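Selenium-binding protein (Sulfolobus tokodaii, PDB 2ECE) is of unknown function but forms a beta-propeller and, like other members of its selenium-binding family, may bind selenium. Local coordinates at residues 322-327 against 338-343; 365-370 against 407-412; 378-383 against 412-417; 397-402 against 442-447. All coordinates share one frame; numbering follows the deposited sequence.

Contact 1: residues 322-327 against 338-343; sequences LVTDID and SLWGIG
S338 OG is the best-held polar atom, with two hydrogen bonds on it: one goes to the carbonyl O of Q384, and a weak one arrives from D325 N at 3.4 Å. Its chi1 of 64° tucks the hydroxyl between its own backbone N and carbonyl carbon, a crowded place that a small serine fills easily. S338 and D325 are also joined through the main chain, where S338 N donates to D325 O at 3.2 Å within the carbonyl plane. Farther along, W340 N reaches L322 O at 3.0 Å from 42° above the carbonyl plane, a bond between loop residues beyond the regular strands. S338 O, buried with no hydrogen-bond partner, receives a CA-H...O contact from V323 CA at 3.2 Å. The branched V323 lies alongside L339, its CG2 4.0 Å from L339 CG. L322 CB rests 3.6 Å from G341 N, and the L322 side chain crosses that of W340 obliquely, CD1 4.0 Å from CE3. Glycine suits position 341 because a beta carbon would be pressed tightly against L322 CG. D325 OD1 pairs with R257, while OD2 takes the amide of L386. The contact extends the hairpin of strands 326-328 and 334-339: V323 and L339 pack on I300 of strand 291-304, and W340 NE1 bonds to N399 O, in the chain that follows from strand 394-398.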
# COMPACT_ATOMS: atom_id res chain seq x y z
N LEU A 322 9.22 -12.68 2.19
CA LEU A 322 8.97 -11.47 1.39
C LEU A 322 7.70 -10.77 1.84
O LEU A 322 6.70 -10.72 1.11
CB LEU A 322 8.86 -11.81 -0.10
CG LEU A 322 10.10 -12.39 -0.79
CD1 LEU A 322 9.76 -12.70 -2.25
CD2 LEU A 322 11.25 -11.41 -0.69
N VAL A 323 7.72 -10.25 3.06
CA VAL A 323 6.58 -9.52 3.60
C VAL A 323 6.61 -8.16 2.91
O VAL A 323 7.47 -7.33 3.21
CB VAL A 323 6.70 -9.35 5.12
CG1 VAL A 323 5.57 -8.45 5.64
CG2 VAL A 323 6.63 -10.72 5.80
N THR A 324 5.68 -7.95 1.98
CA THR A 324 5.62 -6.71 1.21
C THR A 324 4.57 -5.68 1.63
O THR A 324 4.69 -4.50 1.30
CB THR A 324 5.42 -7.01 -0.28
OG1 THR A 324 4.27 -7.85 -0.44
CG2 THR A 324 6.64 -7.72 -0.87
N ASP A 325 3.53 -6.11 2.34
CA ASP A 325 2.50 -5.19 2.79
C ASP A 325 2.03 -5.49 4.21
O ASP A 325 2.09 -6.63 4.67
CB ASP A 325 1.29 -5.20 1.84
CG ASP A 325 0.31 -4.06 2.12
OD1 ASP A 325 0.78 -2.92 2.28
OD2 ASP A 325 -0.92 -4.29 2.16
N ILE A 326 1.57 -4.45 4.90
CA ILE A 326 1.04 -4.57 6.26
C ILE A 326 -0.15 -3.61 6.36
O ILE A 326 -0.23 -2.62 5.62
CB ILE A 326 2.07 -4.18 7.35
CG1 ILE A 326 2.64 -2.79 7.08
CG2 ILE A 326 3.16 -5.23 7.43
CD1 ILE A 326 3.39 -2.19 8.26
N ASP A 327 -1.07 -3.91 7.27
CA ASP A 327 -2.24 -3.07 7.45
C ASP A 327 -2.78 -3.34 8.86
O ASP A 327 -2.78 -4.47 9.32
CB ASP A 327 -3.28 -3.41 6.39
CG ASP A 327 -4.15 -2.22 6.02
OD1 ASP A 327 -3.77 -1.07 6.34
OD2 ASP A 327 -5.22 -2.43 5.41
N SER A 338 1.28 -9.77 4.67
CA SER A 338 1.17 -10.66 3.53
C SER A 338 2.58 -11.20 3.33
O SER A 338 3.56 -10.49 3.57
CB SER A 338 0.70 -9.89 2.28
OG SER A 338 1.66 -8.92 1.89
N LEU A 339 2.68 -12.46 2.93
CA LEU A 339 3.98 -13.07 2.67
C LEU A 339 3.91 -13.43 1.20
O LEU A 339 3.38 -14.48 0.83
CB LEU A 339 4.20 -14.32 3.52
CG LEU A 339 4.74 -14.15 4.95
CD1 LEU A 339 3.66 -13.55 5.85
CD2 LEU A 339 5.18 -15.51 5.49
N TRP A 340 4.44 -12.54 0.37
CA TRP A 340 4.42 -12.70 -1.07
C TRP A 340 5.35 -13.80 -1.58
O TRP A 340 5.22 -14.25 -2.71
CB TRP A 340 4.79 -11.37 -1.72
CG TRP A 340 4.48 -11.31 -3.17
CD1 TRP A 340 3.24 -11.36 -3.75
CD2 TRP A 340 5.41 -11.11 -4.24
NE1 TRP A 340 3.34 -11.20 -5.11
CE2 TRP A 340 4.67 -11.05 -5.44
CE3 TRP A 340 6.81 -10.99 -4.30
CZ2 TRP A 340 5.27 -10.86 -6.68
CZ3 TRP A 340 7.41 -10.80 -5.54
CH2 TRP A 340 6.64 -10.74 -6.71
N GLY A 341 6.28 -14.24 -0.74
CA GLY A 341 7.19 -15.29 -1.15
C GLY A 341 6.64 -16.65 -0.76
O GLY A 341 6.33 -17.48 -1.61
N ILE A 342 6.49 -16.86 0.54
CA ILE A 342 5.96 -18.12 1.05
C ILE A 342 4.51 -18.39 0.66
O ILE A 342 4.15 -19.52 0.32
CB ILE A 342 6.14 -18.18 2.58
CG1 ILE A 342 7.62 -18.44 2.89
CG2 ILE A 342 5.23 -19.25 3.18
CD1 ILE A 342 8.01 -18.16 4.31
N GLY A 343 3.67 -17.35 0.70
CA GLY A 343 2.27 -17.51 0.34
C GLY A 343 1.29 -17.50 1.50
O GLY A 343 0.52 -18.44 1.68

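Contact 2: residues 365-370 against 407-412; sequences GGIFHR and NQFYPE
Apolar packing centres on I367, whose CG1 is anti to the carbonyl carbon (chi1 -64°) and whose CD1 continues outward in an extended chain. CG1 crosses the Y410 ring obliquely, 3.6 Å from CE1. CD1 goes on to the rim of F409, meeting CD2 at 4.2 Å near the plane of that ring, and also lies 3.5 Å from F409 O. An unbranched tip on a branched base suits this place, since one residue can touch two successive aromatic ones where helix 403-409 ends. The Y410 ring also meets the W340 indole edge-to-face, and its hydroxyl packs against G366 CA, 3.4 Å away. G366 needs to be glycine because, at its backbone angles, a beta carbon would jam against the preceding carbonyl.

The polar tip of Y410 is satisfied beyond the two segments, its OH being hydrogen-bonded to W340 O.

Charge enters through R370. Bent at chi2 (73°), its chain folds back so that NH1 makes a weak hydrogen bond to G366 O at 2.8 Å, an oxygen that R370 N also holds at 2.9 Å. NH1 then sits at the edge of the Y410 ring, 4.0 Å from CE1, with the guanidinium turned 64° from the ring plane.

Approaching the ring's hydrogens and not its pi face, the cation would gain little from cation-pi attraction. The phenol is buried against a carbonyl acceptor, which would probably keep it protonated; cohesion across the contact is therefore largely apolar, with the exposed arginine at the solvent-facing side.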
# COMPACT_ATOMS: atom_id res chain seq x y z
N GLY A 365 -1.61 -19.36 -2.69
CA GLY A 365 -0.52 -19.37 -3.67
C GLY A 365 0.84 -19.51 -3.01
O GLY A 365 1.03 -20.35 -2.13
N GLY A 366 1.80 -18.69 -3.44
CA GLY A 366 3.13 -18.73 -2.85
C GLY A 366 4.09 -19.73 -3.48
O GLY A 366 3.69 -20.80 -3.95
N ILE A 367 5.37 -19.37 -3.52
CA ILE A 367 6.38 -20.25 -4.08
C ILE A 367 6.51 -21.46 -3.15
O ILE A 367 6.79 -22.58 -3.60
CB ILE A 367 7.74 -19.54 -4.19
CG1 ILE A 367 7.64 -18.37 -5.16
CG2 ILE A 367 8.80 -20.53 -4.64
CD1 ILE A 367 8.84 -17.44 -5.12
N PHE A 368 6.29 -21.25 -1.86
CA PHE A 368 6.40 -22.33 -0.88
C PHE A 368 5.14 -23.19 -0.79
O PHE A 368 5.22 -24.40 -0.98
CB PHE A 368 6.73 -21.78 0.51
CG PHE A 368 7.00 -22.85 1.53
CD1 PHE A 368 8.15 -23.63 1.46
CD2 PHE A 368 6.08 -23.10 2.55
CE1 PHE A 368 8.39 -24.64 2.39
CE2 PHE A 368 6.31 -24.11 3.49
CZ PHE A 368 7.47 -24.88 3.41
N HIS A 369 4.00 -22.58 -0.50
CA HIS A 369 2.74 -23.32 -0.36
C HIS A 369 2.05 -23.74 -1.66
O HIS A 369 1.42 -24.80 -1.71
CB HIS A 369 1.72 -22.52 0.46
CG HIS A 369 2.12 -22.26 1.87
ND1 HIS A 369 2.43 -23.27 2.76
CD2 HIS A 369 2.21 -21.10 2.58
CE1 HIS A 369 2.69 -22.75 3.95
NE2 HIS A 369 2.57 -21.44 3.86
N ARG A 370 2.14 -22.92 -2.70
CA ARG A 370 1.47 -23.23 -3.96
C ARG A 370 0.02 -23.60 -3.65
O ARG A 370 -0.58 -24.45 -4.30
CB ARG A 370 2.16 -24.39 -4.68
CG ARG A 370 2.95 -23.99 -5.91
CD ARG A 370 4.24 -23.27 -5.53
NE ARG A 370 4.87 -22.60 -6.67
CZ ARG A 370 4.45 -21.46 -7.20
NH1 ARG A 370 3.37 -20.85 -6.70
NH2 ARG A 370 5.10 -20.91 -8.22
N ASN A 407 7.39 -11.05 -12.63
CA ASN A 407 8.00 -11.91 -13.63
C ASN A 407 9.25 -12.66 -13.18
O ASN A 407 9.60 -13.68 -13.76
CB ASN A 407 8.29 -11.11 -14.90
CG ASN A 407 7.01 -10.58 -15.55
OD1 ASN A 407 5.90 -11.00 -15.20
ND2 ASN A 407 7.17 -9.66 -16.51
N GLN A 408 9.91 -12.16 -12.14
CA GLN A 408 11.11 -12.82 -11.63
C GLN A 408 10.77 -13.90 -10.61
O GLN A 408 11.34 -15.00 -10.65
CB GLN A 408 12.04 -11.82 -10.97
CG GLN A 408 12.67 -10.83 -11.91
CD GLN A 408 13.53 -9.84 -11.16
OE1 GLN A 408 13.02 -8.98 -10.43
NE2 GLN A 408 14.84 -9.95 -11.31
N PHE A 409 9.86 -13.59 -9.70
CA PHE A 409 9.47 -14.54 -8.67
C PHE A 409 8.37 -15.51 -9.07
O PHE A 409 8.23 -16.58 -8.49
CB PHE A 409 9.09 -13.81 -7.38
CG PHE A 409 10.27 -13.17 -6.68
CD1 PHE A 409 10.69 -11.88 -7.02
CD2 PHE A 409 10.98 -13.88 -5.72
CE1 PHE A 409 11.81 -11.31 -6.41
CE2 PHE A 409 12.10 -13.32 -5.10
CZ PHE A 409 12.52 -12.03 -5.44
N TYR A 410 7.57 -15.12 -10.06
CA TYR A 410 6.49 -15.96 -10.58
C TYR A 410 6.59 -15.84 -12.09
O TYR A 410 5.72 -15.26 -12.75
CB TYR A 410 5.13 -15.46 -10.06
CG TYR A 410 4.97 -15.64 -8.57
CD1 TYR A 410 4.65 -16.90 -8.03
CD2 TYR A 410 5.22 -14.60 -7.68
CE1 TYR A 410 4.61 -17.10 -6.65
CE2 TYR A 410 5.18 -14.79 -6.30
CZ TYR A 410 4.88 -16.04 -5.80
OH TYR A 410 4.89 -16.24 -4.44
N PRO A 411 7.67 -16.39 -12.67
CA PRO A 411 7.95 -16.37 -14.10
C PRO A 411 6.93 -17.05 -15.01
O PRO A 411 6.87 -16.75 -16.20
CB PRO A 411 9.33 -17.03 -14.18
CG PRO A 411 9.25 -18.05 -13.10
CD PRO A 411 8.65 -17.25 -11.96
N GLU A 412 6.12 -17.94 -14.46
CA GLU A 412 5.12 -18.62 -15.27
C GLU A 412 4.00 -17.68 -15.69
O GLU A 412 3.20 -18.01 -16.57
CB GLU A 412 4.55 -19.82 -14.50
CG GLU A 412 5.60 -20.87 -14.17
CD GLU A 412 5.01 -22.12 -13.54
OE1 GLU A 412 4.00 -22.63 -14.08
OE2 GLU A 412 5.55 -22.60 -12.52

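Contact 3: residues 378-383 against 412-417; sequences KLTGAP and EGLKGW
Two connecting loops of one propeller blade meet here: residues 378-383 run toward strand 386-388, while residues 412-417 lead into strand 417-423. W417 NE1 donates to T380 O at 2.9 Å, lying in the carbonyl plane although the oxygen is tilted 25° from the indole plane. N399 ND2 bonds to the same oxygen, so two donors grip it. T380 OG1 in turn accepts a hydrogen bond from K415 N at 2.9 Å, nearly straight (164°). Threonine fits because its hydroxyl takes that bond while its methyl, CG2, rests 3.9 Å from G413 O. L379 crosses the indole at about a right angle and lays CD2 over one face, 3.9 Å from the centroid of the five-membered ring, a CH-pi contact. G381 has positive phi, and a beta carbon there would clash with L414 CD1. An alanine in place of W417 would remove both the N-H held by T380 O and the face under L379, and would probably loosen the two loops from each other. Around the pair, L379 and W417 both pack on F436 of strand 429-438, while P383 and W417 touch V397 of strand 394-398.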
# COMPACT_ATOMS: atom_id res chain seq x y z
N LYS A 378 -7.14 -21.82 -9.18
CA LYS A 378 -5.68 -21.91 -9.16
C LYS A 378 -5.19 -20.49 -8.89
O LYS A 378 -5.58 -19.54 -9.59
CB LYS A 378 -5.16 -22.40 -10.52
CG LYS A 378 -5.56 -23.83 -10.85
CD LYS A 378 -4.96 -24.82 -9.85
CE LYS A 378 -5.50 -26.23 -10.07
NZ LYS A 378 -4.88 -27.21 -9.13
N LEU A 379 -4.35 -20.33 -7.88
CA LEU A 379 -3.84 -19.01 -7.51
C LEU A 379 -2.38 -18.80 -7.87
O LEU A 379 -1.49 -19.40 -7.27
CB LEU A 379 -4.01 -18.80 -6.01
CG LEU A 379 -5.39 -19.02 -5.39
CD1 LEU A 379 -5.31 -18.82 -3.88
CD2 LEU A 379 -6.41 -18.07 -6.02
N THR A 380 -2.13 -17.93 -8.85
CA THR A 380 -0.76 -17.62 -9.23
C THR A 380 -0.26 -16.53 -8.27
O THR A 380 -1.07 -15.86 -7.62
CB THR A 380 -0.67 -17.09 -10.68
OG1 THR A 380 -1.50 -15.93 -10.82
CG2 THR A 380 -1.12 -18.16 -11.66
N GLY A 381 1.05 -16.37 -8.17
CA GLY A 381 1.59 -15.37 -7.27
C GLY A 381 1.31 -15.71 -5.82
O GLY A 381 1.30 -16.89 -5.45
N ALA A 382 1.09 -14.69 -5.00
CA ALA A 382 0.82 -14.88 -3.58
C ALA A 382 0.20 -13.60 -3.02
O ALA A 382 0.05 -12.62 -3.74
CB ALA A 382 2.12 -15.19 -2.86
N PRO A 383 -0.19 -13.61 -1.73
CA PRO A 383 -0.78 -12.39 -1.16
C PRO A 383 0.22 -11.24 -1.21
O PRO A 383 1.41 -11.44 -0.99
CB PRO A 383 -1.08 -12.80 0.28
CG PRO A 383 -1.31 -14.28 0.18
CD PRO A 383 -0.21 -14.71 -0.75
N GLU A 412 6.12 -17.94 -14.46
CA GLU A 412 5.12 -18.62 -15.27
C GLU A 412 4.00 -17.68 -15.69
O GLU A 412 3.20 -18.01 -16.57
CB GLU A 412 4.55 -19.82 -14.50
CG GLU A 412 5.60 -20.87 -14.17
CD GLU A 412 5.01 -22.12 -13.54
OE1 GLU A 412 4.00 -22.63 -14.08
OE2 GLU A 412 5.55 -22.60 -12.52
N GLY A 413 3.95 -16.50 -15.08
CA GLY A 413 2.93 -15.53 -15.44
C GLY A 413 1.89 -15.26 -14.37
O GLY A 413 0.92 -16.00 -14.23
N LEU A 414 2.08 -14.17 -13.62
CA LEU A 414 1.16 -13.81 -12.55
C LEU A 414 -0.12 -13.22 -13.11
O LEU A 414 -0.08 -12.25 -13.88
CB LEU A 414 1.82 -12.79 -11.61
CG LEU A 414 1.14 -12.48 -10.27
CD1 LEU A 414 2.20 -12.08 -9.27
CD2 LEU A 414 0.11 -11.37 -10.43
N LYS A 415 -1.24 -13.83 -12.75
CA LYS A 415 -2.55 -13.37 -13.18
C LYS A 415 -3.28 -12.90 -11.94
O LYS A 415 -3.28 -13.57 -10.90
CB LYS A 415 -3.30 -14.50 -13.88
CG LYS A 415 -2.64 -14.90 -15.21
CD LYS A 415 -3.30 -16.11 -15.83
CE LYS A 415 -2.57 -16.51 -17.11
NZ LYS A 415 -3.13 -17.76 -17.69
N GLY A 416 -3.92 -11.73 -12.04
CA GLY A 416 -4.60 -11.16 -10.90
C GLY A 416 -5.87 -11.78 -10.37
O GLY A 416 -6.71 -12.31 -11.12
N TRP A 417 -6.00 -11.72 -9.05
CA TRP A 417 -7.19 -12.20 -8.36
C TRP A 417 -7.40 -11.34 -7.12
O TRP A 417 -6.54 -10.53 -6.75
CB TRP A 417 -7.08 -13.69 -7.93
CG TRP A 417 -5.78 -14.18 -7.30
CD1 TRP A 417 -4.86 -15.00 -7.89
CD2 TRP A 417 -5.31 -13.96 -5.96
NE1 TRP A 417 -3.86 -15.32 -7.01
CE2 TRP A 417 -4.11 -14.70 -5.81
CE3 TRP A 417 -5.79 -13.23 -4.86
CZ2 TRP A 417 -3.37 -14.71 -4.62
CZ3 TRP A 417 -5.06 -13.25 -3.67
CH2 TRP A 417 -3.86 -13.99 -3.56

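Contact 4: residues 397-402 against 442-447; sequences VTNSLY and ARSHQV
T398 lies across S444 and H445, its CB 3.3 Å from S444 OG and its OG1 donating to H445 O at 2.6 Å. The contact sets the blade that contains strand 394-398 against the C-terminal strand 443-449, which completes the sheet begun by strands 27-33, 44-49 and 60-65 and so closes the propeller ring. The touching parts run 115° apart, crossing more than pairing. A chi1 of 58° places OG1 between the backbone N and carbonyl carbon of T398, above the H445 carbonyl plane, and leaves CG2 to pack on V447 CG2 at 3.7 Å. A valine in place of T398 would lose the hydroxyl bonded to H445 O and is likely to weaken the hold on this strand at a buried carbonyl.

Two residues along, S400 N donates to S444 O at 3.2 Å, almost along the C=O axis. S400 CB also meets R443 CB at 3.7 Å. The arginine then runs extended to its own partners, a salt bridge with D406 through NH1 and a hydrogen bond to N407 OD1 through NH2. S444 OG is hydrogen-bonded to W417 O, and a serine is small enough to fit against T398. The H445 ring lies with its edge against L401 O, 3.1 Å from CE1. S400 OG, anti to its backbone N and bonded to D406 OD2, accepts a hydrogen bond at 2.7 Å from a water whose oxygen lies 2.5 Å from H445 ND1.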
# COMPACT_ATOMS: atom_id res chain seq x y z
N VAL A 397 -7.61 -9.25 -0.45
CA VAL A 397 -6.24 -9.57 -0.84
C VAL A 397 -6.02 -9.66 -2.35
O VAL A 397 -6.80 -10.31 -3.05
CB VAL A 397 -5.83 -10.94 -0.24
CG1 VAL A 397 -4.33 -11.15 -0.40
CG2 VAL A 397 -6.26 -11.03 1.23
N THR A 398 -4.98 -8.99 -2.85
CA THR A 398 -4.63 -9.07 -4.28
C THR A 398 -3.21 -9.65 -4.35
O THR A 398 -2.55 -9.80 -3.31
CB THR A 398 -4.73 -7.71 -5.00
OG1 THR A 398 -3.87 -6.76 -4.36
CG2 THR A 398 -6.18 -7.23 -5.00
N ASN A 399 -2.70 -9.92 -5.55
CA ASN A 399 -1.41 -10.63 -5.64
C ASN A 399 -0.22 -10.11 -6.44
O ASN A 399 0.80 -10.81 -6.52
CB ASN A 399 -1.71 -12.05 -6.12
CG ASN A 399 -2.33 -12.07 -7.51
OD1 ASN A 399 -3.11 -11.17 -7.86
ND2 ASN A 399 -2.01 -13.09 -8.30
N SER A 400 -0.32 -8.93 -7.02
CA SER A 400 0.79 -8.39 -7.80
C SER A 400 1.61 -7.38 -7.02
O SER A 400 1.06 -6.58 -6.26
CB SER A 400 0.25 -7.76 -9.08
OG SER A 400 1.30 -7.12 -9.79
N LEU A 401 2.93 -7.40 -7.22
CA LEU A 401 3.84 -6.48 -6.53
C LEU A 401 4.31 -5.38 -7.48
O LEU A 401 4.14 -4.19 -7.21
CB LEU A 401 5.05 -7.25 -5.98
CG LEU A 401 6.14 -6.41 -5.29
CD1 LEU A 401 5.56 -5.74 -4.04
CD2 LEU A 401 7.33 -7.30 -4.91
N TYR A 402 4.93 -5.80 -8.58
CA TYR A 402 5.44 -4.87 -9.58
C TYR A 402 5.73 -5.66 -10.87
O TYR A 402 6.35 -6.72 -10.83
CB TYR A 402 6.71 -4.18 -9.05
CG TYR A 402 7.24 -3.08 -9.95
CD1 TYR A 402 8.09 -3.37 -11.02
CD2 TYR A 402 6.84 -1.75 -9.77
CE1 TYR A 402 8.52 -2.36 -11.90
CE2 TYR A 402 7.27 -0.74 -10.64
CZ TYR A 402 8.11 -1.06 -11.70
OH TYR A 402 8.53 -0.07 -12.56
N ALA A 442 -5.08 -9.62 -16.50
CA ALA A 442 -4.69 -8.38 -15.83
C ALA A 442 -4.25 -8.73 -14.41
O ALA A 442 -4.67 -9.74 -13.86
CB ALA A 442 -5.87 -7.41 -15.79
N ARG A 443 -3.40 -7.89 -13.82
CA ARG A 443 -2.90 -8.11 -12.47
C ARG A 443 -3.55 -7.09 -11.53
O ARG A 443 -3.86 -5.98 -11.96
CB ARG A 443 -1.38 -7.99 -12.43
CG ARG A 443 -0.68 -9.01 -13.33
CD ARG A 443 0.84 -8.86 -13.33
NE ARG A 443 1.45 -9.81 -14.26
CZ ARG A 443 2.74 -9.86 -14.54
NH1 ARG A 443 3.58 -9.01 -13.97
NH2 ARG A 443 3.20 -10.75 -15.41
N SER A 444 -3.73 -7.45 -10.27
CA SER A 444 -4.38 -6.55 -9.31
C SER A 444 -3.46 -6.03 -8.21
O SER A 444 -2.57 -6.75 -7.74
CB SER A 444 -5.59 -7.25 -8.69
OG SER A 444 -5.23 -8.53 -8.18
N HIS A 445 -3.67 -4.78 -7.81
CA HIS A 445 -2.84 -4.19 -6.77
C HIS A 445 -3.67 -3.60 -5.62
O HIS A 445 -4.46 -4.30 -4.98
CB HIS A 445 -1.90 -3.13 -7.36
CG HIS A 445 -0.63 -2.96 -6.58
ND1 HIS A 445 0.52 -3.67 -6.87
CD2 HIS A 445 -0.35 -2.23 -5.47
CE1 HIS A 445 1.44 -3.39 -5.97
NE2 HIS A 445 0.94 -2.52 -5.11
N GLN A 446 -3.51 -2.31 -5.35
CA GLN A 446 -4.23 -1.72 -4.22
C GLN A 446 -5.74 -1.70 -4.32
O GLN A 446 -6.31 -1.53 -5.40
CB GLN A 446 -3.73 -0.30 -3.93
CG GLN A 446 -4.24 0.24 -2.59
CD GLN A 446 -3.40 1.37 -2.07
OE1 GLN A 446 -3.16 2.36 -2.77
NE2 GLN A 446 -2.95 1.24 -0.83
N VAL A 447 -6.39 -1.87 -3.18
CA VAL A 447 -7.84 -1.88 -3.09
C VAL A 447 -8.31 -0.73 -2.20
O VAL A 447 -7.75 -0.50 -1.13
CB VAL A 447 -8.34 -3.22 -2.48
CG1 VAL A 447 -9.84 -3.17 -2.23
CG2 VAL A 447 -8.00 -4.36 -3.43
O HOH W 1 1.12 -4.55 -9.09

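How the contacts relate
All four are largely buried, but contacts 1 and 4 lie nearer the middle of the chain (centres 12 and 10 Å from it) than contacts 2 and 3 (20 and 18 Å), which include the exposed R370 and K415. The inner two tie strand ends, with main-chain bonds and small hydroxyls. The outer two join loops and the end of helix 403-409; an aromatic ring from the later segment (Y410, W417) packs on the earlier loop, with hydrogen bonds added in contact 3. Contacts 2 and 3 share E412, and G366 N bonds to G381 O within the loop between strands 357-363 and 386-388. N399 bonds within its own blade to contact 3 and, through W340, to the neighbouring blade.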